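Local structure of endo-1,4-beta-xylanase (Bacteroides thetaiotaomicron VPI-5482, 3KST) at residues Asp56-Trp61 / Ala253-Lys258; Glu101-Ala106 / Pro141-Val146; Ala157-Thr160 / Ser165-Thr168; Ser261-Phe266 / Thr298-Arg303. The protein is a glycoside hydrolase family 43 enzyme that probably cleaves xylan-type polysaccharides and carries a calcium ion at the centre of its five-bladed beta-propeller. All blocks are in the same frame, centred on the assembly; numbering follows the deposited sequence. Where two conformers were deposited one is given.

Interaction 1. Residues Asp56-Trp61 / Ala253-Lys258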
loop_
_atom_site.group_PDB
_atom_site.type_symbol
_atom_site.label_atom_id
_atom_site.label_comp_id
_atom_site.label_asym_id
_atom_site.label_seq_id
_atom_site.Cartn_x
_atom_site.Cartn_y
_atom_site.Cartn_z
ATOM N N ASP A 56 2.732 11.895 15.492
ATOM C CA ASP A 56 3.900 11.710 16.347
ATOM C C ASP A 56 3.905 10.345 17.057
ATOM O O ASP A 56 4.979 9.812 17.397
ATOM C CB ASP A 56 3.914 12.807 17.431
ATOM C CG ASP A 56 4.125 14.191 16.868
ATOM O OD1 ASP A 56 5.003 14.346 16.007
ATOM O OD2 ASP A 56 3.462 15.146 17.319
ATOM N N ASP A 57 2.711 9.777 17.246
ATOM C CA ASP A 57 2.503 8.576 18.080
ATOM C C ASP A 57 1.691 7.417 17.481
ATOM O O ASP A 57 1.461 6.425 18.179
ATOM C CB ASP A 57 1.844 9.057 19.389
ATOM C CG ASP A 57 0.444 9.700 19.177
ATOM O OD1 ASP A 57 -0.140 9.633 18.055
ATOM O OD2 ASP A 57 -0.069 10.308 20.131
ATOM N N LEU A 58 1.218 7.568 16.237
ATOM C CA LEU A 58 0.377 6.586 15.509
ATOM C C LEU A 58 -1.098 6.514 15.951
ATOM O O LEU A 58 -1.904 5.910 15.250
ATOM C CB LEU A 58 0.972 5.154 15.502
ATOM C CG LEU A 58 2.329 5.012 14.834
ATOM C CD1 LEU A 58 2.883 3.602 15.115
ATOM C CD2 LEU A 58 2.175 5.274 13.338
ATOM N N LYS A 59 -1.449 7.115 17.090
ATOM C CA LYS A 59 -2.815 7.114 17.617
ATOM C C LYS A 59 -3.519 8.373 17.164
ATOM O O LYS A 59 -4.634 8.296 16.644
ATOM C CB LYS A 59 -2.831 7.012 19.157
ATOM C CG LYS A 59 -4.224 7.152 19.809
ATOM C CD LYS A 59 -5.277 6.108 19.398
ATOM C CE LYS A 59 -6.531 6.281 20.241
ATOM N NZ LYS A 59 -7.662 5.312 20.052
ATOM N N ASN A 60 -2.876 9.523 17.385
ATOM C CA ASN A 60 -3.448 10.822 17.050
ATOM C C ASN A 60 -2.837 11.355 15.770
ATOM O O ASN A 60 -1.600 11.491 15.664
ATOM C CB ASN A 60 -3.217 11.801 18.179
ATOM C CG ASN A 60 -3.724 11.267 19.502
ATOM O OD1 ASN A 60 -4.939 11.174 19.733
ATOM N ND2 ASN A 60 -2.802 10.892 20.365
ATOM N N TRP A 61 -3.702 11.607 14.788
ATOM C CA TRP A 61 -3.301 12.076 13.453
ATOM C C TRP A 61 -3.841 13.473 13.196
ATOM O O TRP A 61 -4.904 13.826 13.703
ATOM C CB TRP A 61 -3.814 11.111 12.361
ATOM C CG TRP A 61 -3.164 9.763 12.488
ATOM C CD1 TRP A 61 -3.490 8.798 13.371
ATOM C CD2 TRP A 61 -2.044 9.267 11.750
ATOM N NE1 TRP A 61 -2.655 7.715 13.247
ATOM C CE2 TRP A 61 -1.752 7.978 12.251
ATOM C CE3 TRP A 61 -1.241 9.792 10.730
ATOM C CZ2 TRP A 61 -0.665 7.203 11.763
ATOM C CZ3 TRP A 61 -0.172 9.014 10.229
ATOM C CH2 TRP A 61 0.093 7.738 10.748
ATOM N N ALA A 253 0.372 -1.879 4.539
ATOM C CA ALA A 253 1.787 -1.595 4.312
ATOM C C ALA A 253 2.587 -1.766 5.604
ATOM O O ALA A 253 2.084 -1.355 6.692
ATOM C CB ALA A 253 1.948 -0.187 3.778
ATOM N N PRO A 254 3.790 -2.393 5.517
ATOM C CA PRO A 254 4.652 -2.484 6.695
ATOM C C PRO A 254 5.487 -1.219 6.848
ATOM O O PRO A 254 5.853 -0.604 5.841
ATOM C CB PRO A 254 5.546 -3.697 6.407
ATOM C CG PRO A 254 5.267 -4.126 5.003
ATOM C CD PRO A 254 4.362 -3.141 4.376
ATOM N N PHE A 255 5.823 -0.837 8.084
ATOM C CA PHE A 255 6.708 0.328 8.308
ATOM C C PHE A 255 7.417 0.260 9.654
ATOM O O PHE A 255 6.896 -0.362 10.591
ATOM C CB PHE A 255 5.936 1.649 8.192
ATOM C CG PHE A 255 4.828 1.800 9.214
ATOM C CD1 PHE A 255 3.564 1.252 8.979
ATOM C CD2 PHE A 255 5.047 2.490 10.418
ATOM C CE1 PHE A 255 2.525 1.382 9.944
ATOM C CE2 PHE A 255 4.022 2.623 11.388
ATOM C CZ PHE A 255 2.755 2.077 11.141
ATOM N N GLN A 256 8.612 0.860 9.722
ATOM C CA GLN A 256 9.419 0.883 10.949
ATOM C C GLN A 256 9.007 2.087 11.784
ATOM O O GLN A 256 8.545 3.119 11.240
ATOM C CB GLN A 256 10.945 0.818 10.666
ATOM C CG GLN A 256 11.578 1.870 9.744
ATOM C CD GLN A 256 12.145 3.089 10.452
ATOM O OE1 GLN A 256 12.023 3.253 11.679
ATOM N NE2 GLN A 256 12.812 3.942 9.677
ATOM N N CYS A 257 9.159 1.957 13.097
ATOM C CA CYS A 257 8.795 3.012 14.034
ATOM C C CYS A 257 10.016 3.647 14.672
ATOM O O CYS A 257 11.141 3.166 14.505
ATOM C CB CYS A 257 7.852 2.431 15.072
ATOM S SG CYS A 257 6.388 1.817 14.272
ATOM N N LYS A 258 9.763 4.729 15.397
ATOM C CA LYS A 258 10.792 5.531 16.104
ATOM C C LYS A 258 11.741 4.650 16.927
ATOM O O LYS A 258 12.962 4.867 16.907
ATOM C CB LYS A 258 10.128 6.544 17.049
ATOM C CG LYS A 258 9.225 7.593 16.377
ATOM C CD LYS A 258 8.228 8.251 17.334
ATOM C CE LYS A 258 8.554 9.673 17.655
ATOM N NZ LYS A 258 8.268 10.482 16.449
#
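L58 packs on F255 and C257 in a small, mostly apolar contact between the turn ahead of strand 60-69 and the end of strand 250-256. The leucine and the phenylalanine reach in from opposite directions: CD2 of L58 stands 3.8 Å from CE2 of F255, approaching the ring obliquely. The other methyl of L58, CD1, lies 4.0 Å from SG of C257. With CG beside the backbone N (chi1 -61°), L58 turns both methyls towards F255 and C257. In GH43 beta-propellers the first and last blades meet round the ring, and this contact lies at that meeting, with I282 of strand 279-287 also touching L58 and F255. D57 starts an Asx turn: OD1 accepts from K59 N and also, as an Asx motif, from N60 N (2.8 Å), both on one face of the carboxylate. OD2 of D57 takes N60 ND2 at 2.8 Å. Above the carbonyl plane of L58, W61 NE1 donates to its O at 2.8 Å. Replacing L58 by an alanine would probably lose both methyl contacts and open a gap between the turn and F255 and C257. On the solvent side, K258, bent at chi3 and chi4, offers NZ to D56 O in a weak bond of 3.5 Å.

Interaction 2. Residues Glu101-Ala106 / Pro141-Val146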
loop_
_atom_site.group_PDB
_atom_site.type_symbol
_atom_site.label_atom_id
_atom_site.label_comp_id
_atom_site.label_asym_id
_atom_site.label_seq_id
_atom_site.Cartn_x
_atom_site.Cartn_y
_atom_site.Cartn_z
ATOM N N GLU A 101 -7.762 3.551 -13.252
ATOM C CA GLU A 101 -7.235 2.212 -13.458
ATOM C C GLU A 101 -5.912 2.169 -14.256
ATOM O O GLU A 101 -5.661 1.190 -14.954
ATOM C CB GLU A 101 -8.315 1.261 -14.050
ATOM C CG GLU A 101 -9.469 1.019 -13.061
ATOM C CD GLU A 101 -10.655 0.296 -13.646
ATOM O OE1 GLU A 101 -11.179 0.734 -14.700
ATOM O OE2 GLU A 101 -11.094 -0.687 -13.015
ATOM N N HIS A 102 -5.087 3.213 -14.128
ATOM C CA HIS A 102 -3.732 3.251 -14.716
ATOM C C HIS A 102 -2.786 3.646 -13.600
ATOM O O HIS A 102 -3.202 4.321 -12.637
ATOM C CB HIS A 102 -3.637 4.218 -15.908
ATOM C CG HIS A 102 -4.441 3.769 -17.075
ATOM N ND1 HIS A 102 -5.806 3.912 -17.135
ATOM C CD2 HIS A 102 -4.073 3.127 -18.211
ATOM C CE1 HIS A 102 -6.251 3.400 -18.274
ATOM N NE2 HIS A 102 -5.219 2.914 -18.942
ATOM N N ILE A 103 -1.527 3.244 -13.714
ATOM C CA ILE A 103 -0.514 3.565 -12.693
ATOM C C ILE A 103 0.265 4.813 -13.084
ATOM O O ILE A 103 0.637 4.970 -14.248
ATOM C CB ILE A 103 0.410 2.393 -12.379
ATOM C CG1 ILE A 103 1.119 1.831 -13.622
ATOM C CG2 ILE A 103 -0.440 1.275 -11.761
ATOM C CD1 ILE A 103 2.179 0.803 -13.308
ATOM N N CYS A 104 0.534 5.639 -12.082
ATOM C CA CYS A 104 1.110 6.966 -12.233
ATOM C C CYS A 104 2.095 7.326 -11.153
ATOM O O CYS A 104 2.068 6.767 -10.043
ATOM C CB CYS A 104 -0.024 8.000 -12.137
ATOM S SG CYS A 104 -1.350 7.867 -13.330
ATOM N N VAL A 105 2.916 8.338 -11.456
ATOM C CA VAL A 105 3.882 8.846 -10.499
ATOM C C VAL A 105 3.948 10.370 -10.573
ATOM O O VAL A 105 3.958 10.946 -11.681
ATOM C CB VAL A 105 5.305 8.194 -10.681
ATOM C CG1 VAL A 105 5.860 8.416 -12.081
ATOM C CG2 VAL A 105 6.296 8.682 -9.606
ATOM N N ALA A 106 3.955 10.982 -9.388
ATOM C CA ALA A 106 4.081 12.426 -9.183
ATOM C C ALA A 106 5.197 12.657 -8.190
ATOM O O ALA A 106 5.658 11.721 -7.518
ATOM C CB ALA A 106 2.751 13.020 -8.643
ATOM N N PRO A 141 15.685 -0.274 -9.224
ATOM C CA PRO A 141 14.281 -0.042 -8.818
ATOM C C PRO A 141 13.336 -1.089 -9.413
ATOM O O PRO A 141 13.474 -1.421 -10.591
ATOM C CB PRO A 141 13.989 1.342 -9.414
ATOM C CG PRO A 141 14.830 1.405 -10.624
ATOM C CD PRO A 141 16.085 0.662 -10.293
ATOM N N TYR A 142 12.400 -1.597 -8.600
ATOM C CA TYR A 142 11.351 -2.534 -9.045
ATOM C C TYR A 142 9.992 -1.971 -8.671
ATOM O O TYR A 142 9.844 -1.439 -7.564
ATOM C CB TYR A 142 11.514 -3.915 -8.405
ATOM C CG TYR A 142 12.809 -4.568 -8.760
ATOM C CD1 TYR A 142 12.951 -5.282 -9.947
ATOM C CD2 TYR A 142 13.916 -4.471 -7.897
ATOM C CE1 TYR A 142 14.176 -5.900 -10.275
ATOM C CE2 TYR A 142 15.122 -5.077 -8.210
ATOM C CZ TYR A 142 15.253 -5.773 -9.408
ATOM O OH TYR A 142 16.455 -6.366 -9.680
ATOM N N LEU A 143 9.020 -2.076 -9.579
ATOM C CA LEU A 143 7.629 -1.674 -9.324
ATOM C C LEU A 143 6.739 -2.902 -9.402
ATOM O O LEU A 143 6.743 -3.637 -10.425
ATOM C CB LEU A 143 7.128 -0.602 -10.313
ATOM C CG LEU A 143 5.793 0.073 -9.931
ATOM C CD1 LEU A 143 6.011 0.912 -8.691
ATOM C CD2 LEU A 143 5.251 1.004 -11.049
ATOM N N TYR A 144 5.999 -3.126 -8.314
ATOM C CA TYR A 144 4.997 -4.171 -8.174
ATOM C C TYR A 144 3.663 -3.478 -8.428
ATOM O O TYR A 144 3.470 -2.345 -8.006
ATOM C CB TYR A 144 5.056 -4.823 -6.788
ATOM C CG TYR A 144 6.416 -5.423 -6.570
ATOM C CD1 TYR A 144 7.482 -4.627 -6.151
ATOM C CD2 TYR A 144 6.670 -6.768 -6.867
ATOM C CE1 TYR A 144 8.776 -5.147 -6.030
ATOM C CE2 TYR A 144 7.970 -7.306 -6.726
ATOM C CZ TYR A 144 9.008 -6.485 -6.302
ATOM O OH TYR A 144 10.284 -6.967 -6.161
ATOM N N PHE A 145 2.783 -4.148 -9.168
ATOM C CA PHE A 145 1.493 -3.595 -9.561
ATOM C C PHE A 145 0.628 -4.733 -10.060
ATOM O O PHE A 145 1.150 -5.819 -10.330
ATOM C CB PHE A 145 1.671 -2.508 -10.644
ATOM C CG PHE A 145 2.436 -2.965 -11.848
ATOM C CD1 PHE A 145 3.842 -2.874 -11.865
ATOM C CD2 PHE A 145 1.785 -3.447 -12.983
ATOM C CE1 PHE A 145 4.568 -3.288 -12.962
ATOM C CE2 PHE A 145 2.527 -3.856 -14.098
ATOM C CZ PHE A 145 3.923 -3.764 -14.074
ATOM N N VAL A 146 -0.669 -4.472 -10.164
ATOM C CA VAL A 146 -1.673 -5.447 -10.601
ATOM C C VAL A 146 -2.001 -5.270 -12.056
ATOM O O VAL A 146 -2.258 -4.135 -12.480
ATOM C CB VAL A 146 -3.018 -5.244 -9.840
ATOM C CG1 VAL A 146 -4.203 -6.022 -10.508
ATOM C CG2 VAL A 146 -2.854 -5.627 -8.348
#
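The end of the I103 side chain carries this contact, because its CD1 methyl meets both L143 and F145 on strand 141-148. Against L143 the two chains reach towards each other tip to tip, with CD1 of I103 lying 3.8 Å from CD2 of the leucine. F145 is met differently: the isoleucine crosses it at about a right angle, and CD1 sits over one ring face, offset towards the rim and 4.0 Å from CG. Two torsions bring the methyl there. CG1 of I103 lies between the backbone N and the carbonyl carbon (chi1 56°), and the extended chi2 of 172° then carries CD1 outward to the partner strand.

Beyond this buried cluster the contact is loose. The backbones come no closer than 8.1 Å, between the CA atoms of I103 and F145, and no hydrogen bond spans the gap, so side chains alone join these two segments. Towards the start of strand 102-108, H102 is partly exposed, as is E101 just ahead of it.

The two strands belong to successive antiparallel sheets of the GH43 propeller. Strand 102-108 is an outermost strand of its sheet, paired with 92-99, whereas 141-148 lies between 129-135 and 152-158. T131 of strand 129-135 also touches I103; M159 packs on L143 and I166 on F145, and Y142 and Y144 meet V156 of strand 152-158.

Interaction 3. Residues Ala157-Thr160 / Ser165-Thr168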
loop_
_atom_site.group_PDB
_atom_site.type_symbol
_atom_site.label_atom_id
_atom_site.label_comp_id
_atom_site.label_asym_id
_atom_site.label_seq_id
_atom_site.Cartn_x
_atom_site.Cartn_y
_atom_site.Cartn_z
ATOM N N ALA A 157 8.049 -5.342 -12.656
ATOM C CA ALA A 157 8.970 -4.962 -13.728
ATOM C C ALA A 157 10.013 -4.016 -13.154
ATOM O O ALA A 157 9.742 -3.298 -12.231
ATOM C CB ALA A 157 8.243 -4.279 -14.856
ATOM N N GLN A 158 11.215 -4.043 -13.718
ATOM C CA GLN A 158 12.256 -3.097 -13.336
ATOM C C GLN A 158 11.851 -1.732 -13.888
ATOM O O GLN A 158 11.260 -1.652 -14.980
ATOM C CB GLN A 158 13.589 -3.533 -13.947
ATOM C CG GLN A 158 14.780 -2.699 -13.559
ATOM C CD GLN A 158 16.024 -3.057 -14.355
ATOM O OE1 GLN A 158 16.134 -4.157 -14.906
ATOM N NE2 GLN A 158 16.987 -2.123 -14.404
HETATM N N MSE A 159 12.125 -0.671 -13.127
HETATM C CA MSE A 159 11.864 0.697 -13.593
HETATM C C MSE A 159 13.118 1.267 -14.253
HETATM O O MSE A 159 14.235 0.791 -14.025
HETATM C CB MSE A 159 11.465 1.658 -12.451
HETATM C CG MSE A 159 10.257 1.234 -11.637
HETATM SE SE MSE A 159 9.306 2.753 -10.894
HETATM C CE MSE A 159 8.395 3.275 -12.482
ATOM N N THR A 160 12.928 2.312 -15.054
ATOM C CA THR A 160 14.062 3.077 -15.567
ATOM C C THR A 160 14.704 3.867 -14.390
ATOM O O THR A 160 14.143 3.925 -13.279
ATOM C CB THR A 160 13.631 3.999 -16.720
ATOM O OG1 THR A 160 12.554 4.835 -16.291
ATOM C CG2 THR A 160 13.133 3.174 -17.932
ATOM N N SER A 165 9.214 5.229 -15.866
ATOM C CA SER A 165 8.800 4.174 -16.799
ATOM C C SER A 165 9.212 2.812 -16.293
ATOM O O SER A 165 10.157 2.705 -15.495
ATOM C CB SER A 165 9.515 4.365 -18.138
ATOM O OG SER A 165 9.321 5.648 -18.697
ATOM N N ILE A 166 8.502 1.789 -16.764
ATOM C CA ILE A 166 8.892 0.391 -16.515
ATOM C C ILE A 166 9.598 -0.147 -17.751
ATOM O O ILE A 166 9.327 0.302 -18.866
ATOM C CB ILE A 166 7.720 -0.532 -16.120
ATOM C CG1 ILE A 166 6.591 -0.593 -17.143
ATOM C CG2 ILE A 166 7.126 -0.087 -14.785
ATOM C CD1 ILE A 166 5.685 -1.827 -16.894
ATOM N N LYS A 167 10.499 -1.100 -17.546
ATOM C CA LYS A 167 11.198 -1.787 -18.626
ATOM C C LYS A 167 10.329 -2.988 -18.902
ATOM O O LYS A 167 10.427 -3.986 -18.195
ATOM C CB LYS A 167 12.609 -2.186 -18.190
ATOM C CG LYS A 167 13.489 -1.009 -17.917
ATOM C CD LYS A 167 14.925 -1.475 -17.714
ATOM C CE LYS A 167 15.874 -0.321 -17.678
ATOM N NZ LYS A 167 17.266 -0.806 -17.919
ATOM N N THR A 168 9.486 -2.894 -19.936
ATOM C CA THR A 168 8.517 -3.976 -20.239
ATOM C C THR A 168 9.113 -5.343 -20.536
ATOM O O THR A 168 8.465 -6.356 -20.257
ATOM C CB THR A 168 7.454 -3.594 -21.279
ATOM O OG1 THR A 168 8.055 -3.212 -22.515
ATOM C CG2 THR A 168 6.618 -2.398 -20.760
#
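K167 stretches its aliphatic chain alongside Q158, both extended beyond CG and pointing the same way, with CD of the lysine 3.9 Å from CD of the glutamine. Further along, NZ of K167 comes to 3.8 Å from NE2 of Q158. An alanine in place of K167 would probably uncover this flank of the Q158 amide and leave the glutamine freer to turn. In the backbone between them, K167 N donates to Q158 O at 2.7 Å, almost straight at 172° and nearly in line with the C=O bond. T160 N makes the matching bond to S165 O (2.8 Å), its donor tilted from the carbonyl plane. Together the two enclose M159 and I166 as an antiparallel, non-hydrogen-bonded pair, the single bridge of a hairpin-like turn that follows strand 152-158 and runs through residues 161-164. CA of M159 also makes a C-H...O contact with S165 O.

On the buried side, CB of A157 rests 4.0 Å from CB of I166, and the selenomethionine M159, bent at chi3, curls its CE back to 3.5 Å from S165 O. I166 also touches the loop residues I123 and W124. At the turn, T160 OG1 lies between its backbone N and carbonyl carbon (chi1 55°), where it takes a weak bond from S165 N and hydrogen-bonds more strongly with OD1 of D162.

Interaction 4. Residues Ser261-Phe266 / Thr298-Arg303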
loop_
_atom_site.group_PDB
_atom_site.type_symbol
_atom_site.label_atom_id
_atom_site.label_comp_id
_atom_site.label_asym_id
_atom_site.label_seq_id
_atom_site.Cartn_x
_atom_site.Cartn_y
_atom_site.Cartn_z
ATOM N N SER A 261 10.937 -0.994 16.027
ATOM C CA SER A 261 10.026 -2.112 15.863
ATOM C C SER A 261 9.225 -1.820 14.595
ATOM O O SER A 261 9.310 -0.718 14.051
ATOM C CB SER A 261 9.095 -2.245 17.081
ATOM O OG SER A 261 8.127 -1.203 17.140
ATOM N N TRP A 262 8.428 -2.785 14.151
ATOM C CA TRP A 262 7.599 -2.615 12.958
ATOM C C TRP A 262 6.108 -2.747 13.236
ATOM O O TRP A 262 5.662 -3.389 14.185
ATOM C CB TRP A 262 7.997 -3.603 11.859
ATOM C CG TRP A 262 9.326 -3.369 11.240
ATOM C CD1 TRP A 262 10.545 -3.609 11.800
ATOM C CD2 TRP A 262 9.584 -2.904 9.906
ATOM N NE1 TRP A 262 11.552 -3.300 10.910
ATOM C CE2 TRP A 262 10.993 -2.864 9.741
ATOM C CE3 TRP A 262 8.769 -2.511 8.837
ATOM C CZ2 TRP A 262 11.605 -2.429 8.553
ATOM C CZ3 TRP A 262 9.385 -2.073 7.638
ATOM C CH2 TRP A 262 10.787 -2.046 7.516
ATOM N N LYS A 263 5.342 -2.131 12.347
ATOM C CA LYS A 263 3.890 -2.103 12.447
ATOM C C LYS A 263 3.378 -2.324 11.050
ATOM O O LYS A 263 4.145 -2.135 10.079
ATOM C CB LYS A 263 3.444 -0.735 12.935
ATOM C CG LYS A 263 3.784 -0.430 14.402
ATOM C CD LYS A 263 2.905 -1.180 15.367
ATOM C CE LYS A 263 2.884 -0.552 16.764
ATOM N NZ LYS A 263 4.177 -0.700 17.432
ATOM N N TYR A 264 2.111 -2.709 10.961
ATOM C CA TYR A 264 1.438 -2.940 9.669
ATOM C C TYR A 264 0.117 -2.158 9.670
ATOM O O TYR A 264 -0.765 -2.448 10.499
ATOM C CB TYR A 264 1.214 -4.446 9.451
ATOM C CG TYR A 264 0.733 -4.781 8.066
ATOM C CD1 TYR A 264 1.637 -4.925 7.016
ATOM C CD2 TYR A 264 -0.637 -4.900 7.770
ATOM C CE1 TYR A 264 1.206 -5.203 5.710
ATOM C CE2 TYR A 264 -1.073 -5.196 6.448
ATOM C CZ TYR A 264 -0.145 -5.343 5.428
ATOM O OH TYR A 264 -0.534 -5.610 4.123
ATOM N N ILE A 265 -0.001 -1.152 8.793
ATOM C CA ILE A 265 -1.229 -0.346 8.700
ATOM C C ILE A 265 -2.129 -1.032 7.679
ATOM O O ILE A 265 -1.632 -1.546 6.675
ATOM C CB ILE A 265 -0.946 1.150 8.357
ATOM C CG1 ILE A 265 -2.211 1.997 8.486
ATOM C CG2 ILE A 265 -0.303 1.330 6.980
ATOM C CD1 ILE A 265 -1.899 3.508 8.352
ATOM N N PHE A 266 -3.430 -1.036 7.917
ATOM C CA PHE A 266 -4.385 -1.687 7.016
ATOM C C PHE A 266 -5.772 -1.089 7.213
ATOM O O PHE A 266 -6.007 -0.431 8.215
ATOM C CB PHE A 266 -4.451 -3.212 7.269
ATOM C CG PHE A 266 -4.903 -3.581 8.664
ATOM C CD1 PHE A 266 -3.985 -3.627 9.708
ATOM C CD2 PHE A 266 -6.249 -3.829 8.941
ATOM C CE1 PHE A 266 -4.394 -3.935 11.015
ATOM C CE2 PHE A 266 -6.690 -4.159 10.243
ATOM C CZ PHE A 266 -5.744 -4.214 11.291
ATOM N N THR A 298 -2.589 -6.031 19.762
ATOM C CA THR A 298 -3.793 -5.254 19.982
ATOM C C THR A 298 -3.836 -4.160 18.915
ATOM O O THR A 298 -2.838 -3.476 18.695
ATOM C CB THR A 298 -3.813 -4.600 21.381
ATOM O OG1 THR A 298 -3.519 -5.590 22.393
ATOM C CG2 THR A 298 -5.183 -3.944 21.672
ATOM N N VAL A 299 -4.973 -4.050 18.240
ATOM C CA VAL A 299 -5.213 -2.998 17.239
ATOM C C VAL A 299 -5.165 -1.556 17.801
ATOM O O VAL A 299 -5.840 -1.253 18.788
ATOM C CB VAL A 299 -6.603 -3.223 16.550
ATOM C CG1 VAL A 299 -7.069 -1.997 15.807
ATOM C CG2 VAL A 299 -6.580 -4.454 15.596
ATOM N N ILE A 300 -4.336 -0.693 17.195
ATOM C CA ILE A 300 -4.368 0.755 17.488
ATOM C C ILE A 300 -5.508 1.294 16.623
ATOM O O ILE A 300 -5.470 1.122 15.390
ATOM C CB ILE A 300 -3.075 1.493 17.086
ATOM C CG1 ILE A 300 -1.853 0.963 17.851
ATOM C CG2 ILE A 300 -3.245 3.024 17.276
ATOM C CD1 ILE A 300 -0.532 1.595 17.410
ATOM N N LYS A 301 -6.470 1.962 17.261
ATOM C CA LYS A 301 -7.633 2.559 16.599
ATOM C C LYS A 301 -7.298 4.027 16.465
ATOM O O LYS A 301 -7.508 4.779 17.420
ATOM C CB LYS A 301 -8.893 2.391 17.447
ATOM C CG LYS A 301 -9.418 0.976 17.507
ATOM C CD LYS A 301 -10.764 0.946 18.218
ATOM C CE LYS A 301 -11.333 -0.452 18.233
ATOM N NZ LYS A 301 -12.524 -0.510 19.108
ATOM N N PRO A 302 -6.742 4.447 15.306
ATOM C CA PRO A 302 -6.364 5.859 15.202
ATOM C C PRO A 302 -7.563 6.819 15.091
ATOM O O PRO A 302 -8.682 6.421 14.757
ATOM C CB PRO A 302 -5.498 5.878 13.932
ATOM C CG PRO A 302 -6.172 4.893 13.058
ATOM C CD PRO A 302 -6.586 3.764 14.004
ATOM N N ARG A 303 -7.329 8.088 15.391
ATOM C CA ARG A 303 -8.371 9.132 15.255
ATOM C C ARG A 303 -7.705 10.366 14.694
ATOM O O ARG A 303 -6.473 10.470 14.769
ATOM C CB ARG A 303 -9.024 9.437 16.607
ATOM C CG ARG A 303 -8.038 9.835 17.686
ATOM C CD ARG A 303 -8.739 10.219 18.961
ATOM N NE ARG A 303 -7.809 10.895 19.871
ATOM C CZ ARG A 303 -8.161 11.579 20.969
ATOM N NH1 ARG A 303 -9.442 11.704 21.363
ATOM N NH2 ARG A 303 -7.206 12.158 21.695
#
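Apolar contacts make the link between strands 262-268 and 293-305, at two separate points. CG2 of V299 comes to the edge of the F266 ring, near its plane, and stops 4.4 Å from CZ. F266 has CG between its backbone N and carbonyl carbon (chi1 61°), and from there the far end of the ring swings nearer to the valine. At the second point the aliphatic part of K263 crosses I300 at about a right angle, with CE 4.1 Å from CD1 of the isoleucine. K263 is bent at chi2 and chi4, so it presents a methylene here while its ammonium group turns elsewhere.

Polar interactions run to other partners, since no hydrogen bond joins the two segments. NZ of K263 forms a long, weak ion pair with D284, and the backbones of K263 and F266 bond to F255 and Y281, respectively, of the flanking strands.

V299 also touches Y281 and K283 of strand 279-287, which pairs with strand 262-268. At T298 the chain turns a corner, and R303 then pairs with K59 and W61 near the start of strand 60-69. Strand 293-305 thus pairs with strands of both the last and first blades, consistent with a link across the junction of the GH43 propeller.

The four contacts form two groups on opposite sides of the propeller. Interactions 1 and 4, with centres about 7 Å apart, share the junction of first and last blades: K59 NZ reaches K301 O at 2.7 Å, and N60 OD1 meets R303 NE at 2.9 Å. Interactions 2 and 3, about 10 Å between centres, are tied by M159 N and P141 O at 3.0 Å. Between the groups lies the calcium ion, held by E83 and H251, about 10 Å from the side chains of L143 and F266. Between side chains, F145 is about 6 Å from D130, predicted to tune and orient the proton donor, and F266 about 9 Å from D26, the predicted proton acceptor.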